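Local coordinates for L-ribulose 3-epimerase (Mesorhizobium loti, PDB 3VYL), which epimerises ketoses such as L-ribulose at C3, probably interconverting it with L-xylulose, and binds manganese within a TIM barrel, at residues A[85-96]-A[133-144]. Numbering follows the deposited sequence.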
loop_
_atom_site.group_PDB
_atom_site.type_symbol
_atom_site.label_atom_id
_atom_site.label_comp_id
_atom_site.label_asym_id
_atom_site.label_seq_id
_atom_site.Cartn_x
_atom_site.Cartn_y
_atom_site.Cartn_z
ATOM N N VAL A 85 18.671 -29.642 -24.106
ATOM C CA VAL A 85 18.146 -29.390 -25.450
ATOM C C VAL A 85 17.128 -30.459 -25.859
ATOM O O VAL A 85 16.074 -30.131 -26.408
ATOM C CB VAL A 85 19.274 -29.260 -26.497
ATOM C CG1 VAL A 85 18.706 -29.073 -27.890
ATOM C CG2 VAL A 85 20.192 -28.098 -26.155
ATOM N N GLU A 86 17.416 -31.726 -25.574
ATOM C CA GLU A 86 16.484 -32.793 -25.952
ATOM C C GLU A 86 15.171 -32.750 -25.165
ATOM O O GLU A 86 14.114 -33.101 -25.706
ATOM C CB GLU A 86 17.145 -34.184 -25.888
ATOM C CG GLU A 86 16.286 -35.351 -26.410
ATOM C CD GLU A 86 15.826 -35.205 -27.867
ATOM O OE1 GLU A 86 16.473 -34.476 -28.665
ATOM O OE2 GLU A 86 14.806 -35.844 -28.225
ATOM N N ILE A 87 15.230 -32.322 -23.902
ATOM C CA ILE A 87 14.006 -32.123 -23.116
ATOM C C ILE A 87 13.211 -30.945 -23.691
ATOM O O ILE A 87 11.983 -31.017 -23.821
ATOM C CB ILE A 87 14.286 -31.914 -21.610
ATOM C CG1 ILE A 87 14.716 -33.239 -20.964
ATOM C CG2 ILE A 87 13.043 -31.376 -20.899
ATOM C CD1 ILE A 87 15.552 -33.079 -19.715
ATOM N N LEU A 88 13.926 -29.876 -24.047
ATOM C CA LEU A 88 13.326 -28.704 -24.680
ATOM C C LEU A 88 12.597 -29.050 -25.982
ATOM O O LEU A 88 11.414 -28.705 -26.150
ATOM C CB LEU A 88 14.394 -27.633 -24.919
ATOM C CG LEU A 88 14.530 -26.435 -23.970
ATOM C CD1 LEU A 88 14.007 -26.702 -22.567
ATOM C CD2 LEU A 88 15.978 -25.980 -23.928
ATOM N N ASN A 89 13.300 -29.747 -26.881
ATOM C CA ASN A 89 12.755 -30.151 -28.184
ATOM C C ASN A 89 11.499 -31.008 -28.050
ATOM O O ASN A 89 10.545 -30.863 -28.825
ATOM C CB ASN A 89 13.805 -30.890 -29.013
ATOM C CG ASN A 89 14.865 -29.965 -29.589
ATOM O OD1 ASN A 89 14.582 -28.835 -29.994
ATOM N ND2 ASN A 89 16.097 -30.453 -29.646
ATOM N N GLN A 90 11.498 -31.888 -27.052
ATOM C CA GLN A 90 10.361 -32.763 -26.814
ATOM C C GLN A 90 9.162 -31.965 -26.308
ATOM O O GLN A 90 8.041 -32.149 -26.775
ATOM C CB GLN A 90 10.752 -33.867 -25.835
ATOM C CG GLN A 90 9.968 -35.160 -26.007
ATOM C CD GLN A 90 10.522 -36.298 -25.161
ATOM O OE1 GLN A 90 11.693 -36.281 -24.761
ATOM N NE2 GLN A 90 9.682 -37.293 -24.885
ATOM N N THR A 91 9.415 -31.057 -25.369
ATOM C CA THR A 91 8.379 -30.190 -24.797
ATOM C C THR A 91 7.692 -29.324 -25.857
ATOM O O THR A 91 6.482 -29.082 -25.791
ATOM C CB THR A 91 8.962 -29.288 -23.683
ATOM O OG1 THR A 91 9.728 -30.088 -22.773
ATOM C CG2 THR A 91 7.847 -28.572 -22.908
ATOM N N ILE A 92 8.482 -28.859 -26.824
ATOM C CA ILE A 92 7.959 -28.088 -27.948
ATOM C C ILE A 92 6.952 -28.927 -28.747
ATOM O O ILE A 92 5.783 -28.536 -28.890
ATOM C CB ILE A 92 9.090 -27.565 -28.845
ATOM C CG1 ILE A 92 9.905 -26.511 -28.090
ATOM C CG2 ILE A 92 8.522 -26.995 -30.134
ATOM C CD1 ILE A 92 11.144 -26.034 -28.815
ATOM N N ALA A 93 7.400 -30.089 -29.225
ATOM C CA ALA A 93 6.542 -31.011 -29.968
ATOM C C ALA A 93 5.288 -31.395 -29.180
ATOM O O ALA A 93 4.202 -31.541 -29.758
ATOM C CB ALA A 93 7.319 -32.249 -30.391
ATOM N N LEU A 94 5.424 -31.543 -27.864
ATOM C CA LEU A 94 4.243 -31.744 -27.025
ATOM C C LEU A 94 3.254 -30.565 -27.126
ATOM O O LEU A 94 2.069 -30.772 -27.383
ATOM C CB LEU A 94 4.638 -32.018 -25.570
ATOM C CG LEU A 94 3.482 -32.245 -24.589
ATOM C CD1 LEU A 94 2.826 -33.599 -24.811
ATOM C CD2 LEU A 94 3.962 -32.130 -23.152
ATOM N N THR A 95 3.751 -29.341 -26.935
ATOM C CA THR A 95 2.924 -28.124 -26.991
ATOM C C THR A 95 2.219 -28.030 -28.345
ATOM O O THR A 95 0.988 -27.915 -28.415
ATOM C CB THR A 95 3.774 -26.847 -26.754
ATOM O OG1 THR A 95 4.469 -26.952 -25.504
ATOM C CG2 THR A 95 2.908 -25.586 -26.753
ATOM N N ARG A 96 3.026 -28.096 -29.407
ATOM C CA ARG A 96 2.552 -28.075 -30.789
ATOM C C ARG A 96 1.425 -29.078 -31.029
ATOM O O ARG A 96 0.370 -28.705 -31.536
ATOM C CB ARG A 96 3.720 -28.326 -31.747
ATOM C CG ARG A 96 3.360 -28.308 -33.225
ATOM C CD ARG A 96 4.335 -29.167 -34.014
ATOM N NE ARG A 96 4.261 -30.562 -33.578
ATOM C CZ ARG A 96 5.289 -31.404 -33.545
ATOM N NH1 ARG A 96 6.503 -31.013 -33.930
ATOM N NH2 ARG A 96 5.097 -32.645 -33.116
ATOM N N VAL A 133 17.128 -23.261 -29.928
ATOM C CA VAL A 133 15.902 -23.971 -29.600
ATOM C C VAL A 133 14.683 -23.110 -29.931
ATOM O O VAL A 133 13.582 -23.633 -30.172
ATOM C CB VAL A 133 15.904 -24.397 -28.121
ATOM C CG1 VAL A 133 14.668 -25.214 -27.784
ATOM C CG2 VAL A 133 17.166 -25.190 -27.806
ATOM N N ALA A 134 14.893 -21.792 -29.961
ATOM C CA ALA A 134 13.856 -20.833 -30.355
ATOM C C ALA A 134 13.467 -20.977 -31.824
ATOM O O ALA A 134 12.288 -20.846 -32.178
ATOM C CB ALA A 134 14.310 -19.412 -30.061
ATOM N N GLU A 135 14.458 -21.249 -32.673
ATOM C CA GLU A 135 14.186 -21.533 -34.086
ATOM C C GLU A 135 13.316 -22.776 -34.240
ATOM O O GLU A 135 12.337 -22.758 -34.997
ATOM C CB GLU A 135 15.477 -21.662 -34.906
ATOM C CG GLU A 135 16.329 -20.395 -34.982
ATOM C CD GLU A 135 15.517 -19.134 -35.272
ATOM O OE1 GLU A 135 14.666 -19.145 -36.201
ATOM O OE2 GLU A 135 15.737 -18.122 -34.566
ATOM N N THR A 136 13.660 -23.839 -33.505
ATOM C CA THR A 136 12.863 -25.066 -33.498
ATOM C C THR A 136 11.444 -24.730 -33.076
ATOM O O THR A 136 10.475 -25.204 -33.679
ATOM C CB THR A 136 13.424 -26.117 -32.521
ATOM O OG1 THR A 136 14.719 -26.545 -32.954
ATOM C CG2 THR A 136 12.496 -27.327 -32.424
ATOM N N ALA A 137 11.335 -23.900 -32.041
ATOM C CA ALA A 137 10.041 -23.502 -31.503
ATOM C C ALA A 137 9.225 -22.699 -32.525
ATOM O O ALA A 137 8.021 -22.946 -32.704
ATOM C CB ALA A 137 10.231 -22.721 -30.206
ATOM N N LYS A 138 9.882 -21.758 -33.203
ATOM C CA LYS A 138 9.212 -20.949 -34.226
ATOM C C LYS A 138 8.573 -21.851 -35.284
ATOM O O LYS A 138 7.362 -21.778 -35.521
ATOM C CB LYS A 138 10.184 -19.954 -34.880
ATOM C CG LYS A 138 9.490 -18.796 -35.585
ATOM C CD LYS A 138 10.428 -18.008 -36.485
ATOM C CE LYS A 138 11.286 -17.027 -35.697
ATOM N NZ LYS A 138 11.795 -15.912 -36.545
ATOM N N ALA A 139 9.402 -22.711 -35.883
ATOM C CA ALA A 139 8.955 -23.699 -36.868
ATOM C C ALA A 139 7.744 -24.489 -36.386
ATOM O O ALA A 139 6.843 -24.793 -37.177
ATOM C CB ALA A 139 10.090 -24.631 -37.254
ATOM N N ALA A 140 7.700 -24.800 -35.092
ATOM C CA ALA A 140 6.565 -25.539 -34.542
ATOM C C ALA A 140 5.354 -24.656 -34.215
ATOM O O ALA A 140 4.315 -25.151 -33.776
ATOM C CB ALA A 140 6.997 -26.351 -33.333
ATOM N N GLY A 141 5.487 -23.351 -34.450
ATOM C CA GLY A 141 4.409 -22.386 -34.182
ATOM C C GLY A 141 4.223 -22.095 -32.701
ATOM O O GLY A 141 3.089 -22.002 -32.218
ATOM N N VAL A 142 5.342 -21.976 -31.979
ATOM C CA VAL A 142 5.327 -21.747 -30.529
ATOM C C VAL A 142 6.411 -20.783 -30.058
ATOM O O VAL A 142 7.523 -20.756 -30.583
ATOM C CB VAL A 142 5.403 -23.057 -29.684
ATOM C CG1 VAL A 142 4.247 -24.003 -30.002
ATOM C CG2 VAL A 142 6.753 -23.744 -29.825
ATOM N N THR A 143 6.073 -19.995 -29.047
ATOM C CA THR A 143 7.013 -19.036 -28.460
ATOM C C THR A 143 7.737 -19.654 -27.263
ATOM O O THR A 143 7.203 -20.552 -26.611
ATOM C CB THR A 143 6.249 -17.793 -27.991
ATOM O OG1 THR A 143 5.148 -18.208 -27.162
ATOM C CG2 THR A 143 5.704 -17.031 -29.192
ATOM N N LEU A 144 8.957 -19.206 -26.993
ATOM C CA LEU A 144 9.640 -19.569 -25.747
ATOM C C LEU A 144 9.560 -18.410 -24.739
ATOM O O LEU A 144 10.034 -17.296 -25.005
ATOM C CB LEU A 144 11.111 -19.947 -25.981
ATOM C CG LEU A 144 11.619 -21.151 -26.798
ATOM C CD1 LEU A 144 13.137 -21.243 -26.675
ATOM C CD2 LEU A 144 10.972 -22.484 -26.433
#
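I92 reaches from helix 85-96 into the side of helix 133-139, and its two branches part at CB. The CG2 branch, anti to the backbone N, meets A140 CB at 3.6 Å and V142 CG2 at 3.7 Å. The other branch runs through CG1, stretched out (chi2 173°), and puts CD1 against A137 CB at 3.7 Å and V133 CG1 at 3.8 Å, with the carbonyl O of V133 also in van der Waals contact and T136 CG2 and L144 CD2 a little farther off. Cutting I92 back to an alanine is likely to open a gap between A137, A140 and V142 and take one wall from the seat of V133. That seat is a knob-into-hole: V133 lies among V85, L88, N89 and I92, its CG1 3.8 Å from L88 CB. On the outer side, N89 OD1 rests against T136 CG2 at 3.5 Å. At the other end, the aliphatic part of R96 lies alongside A140, CD 3.9 Å from its CB, while T95 CG2 touches V142 CG1. A Schellman motif ends the helix at G141 and turns the chain so that V142 faces helix 85-96. The axes of helix segments 85-96 and 133-139 come within 9.9 Å of each other, only 15° from parallel. These are neighbouring outer helices of a TIM barrel, following strands 60-66 and 102-104; V142 leads into strand 143-147, to which L144 belongs and which carries the manganese ligand E147.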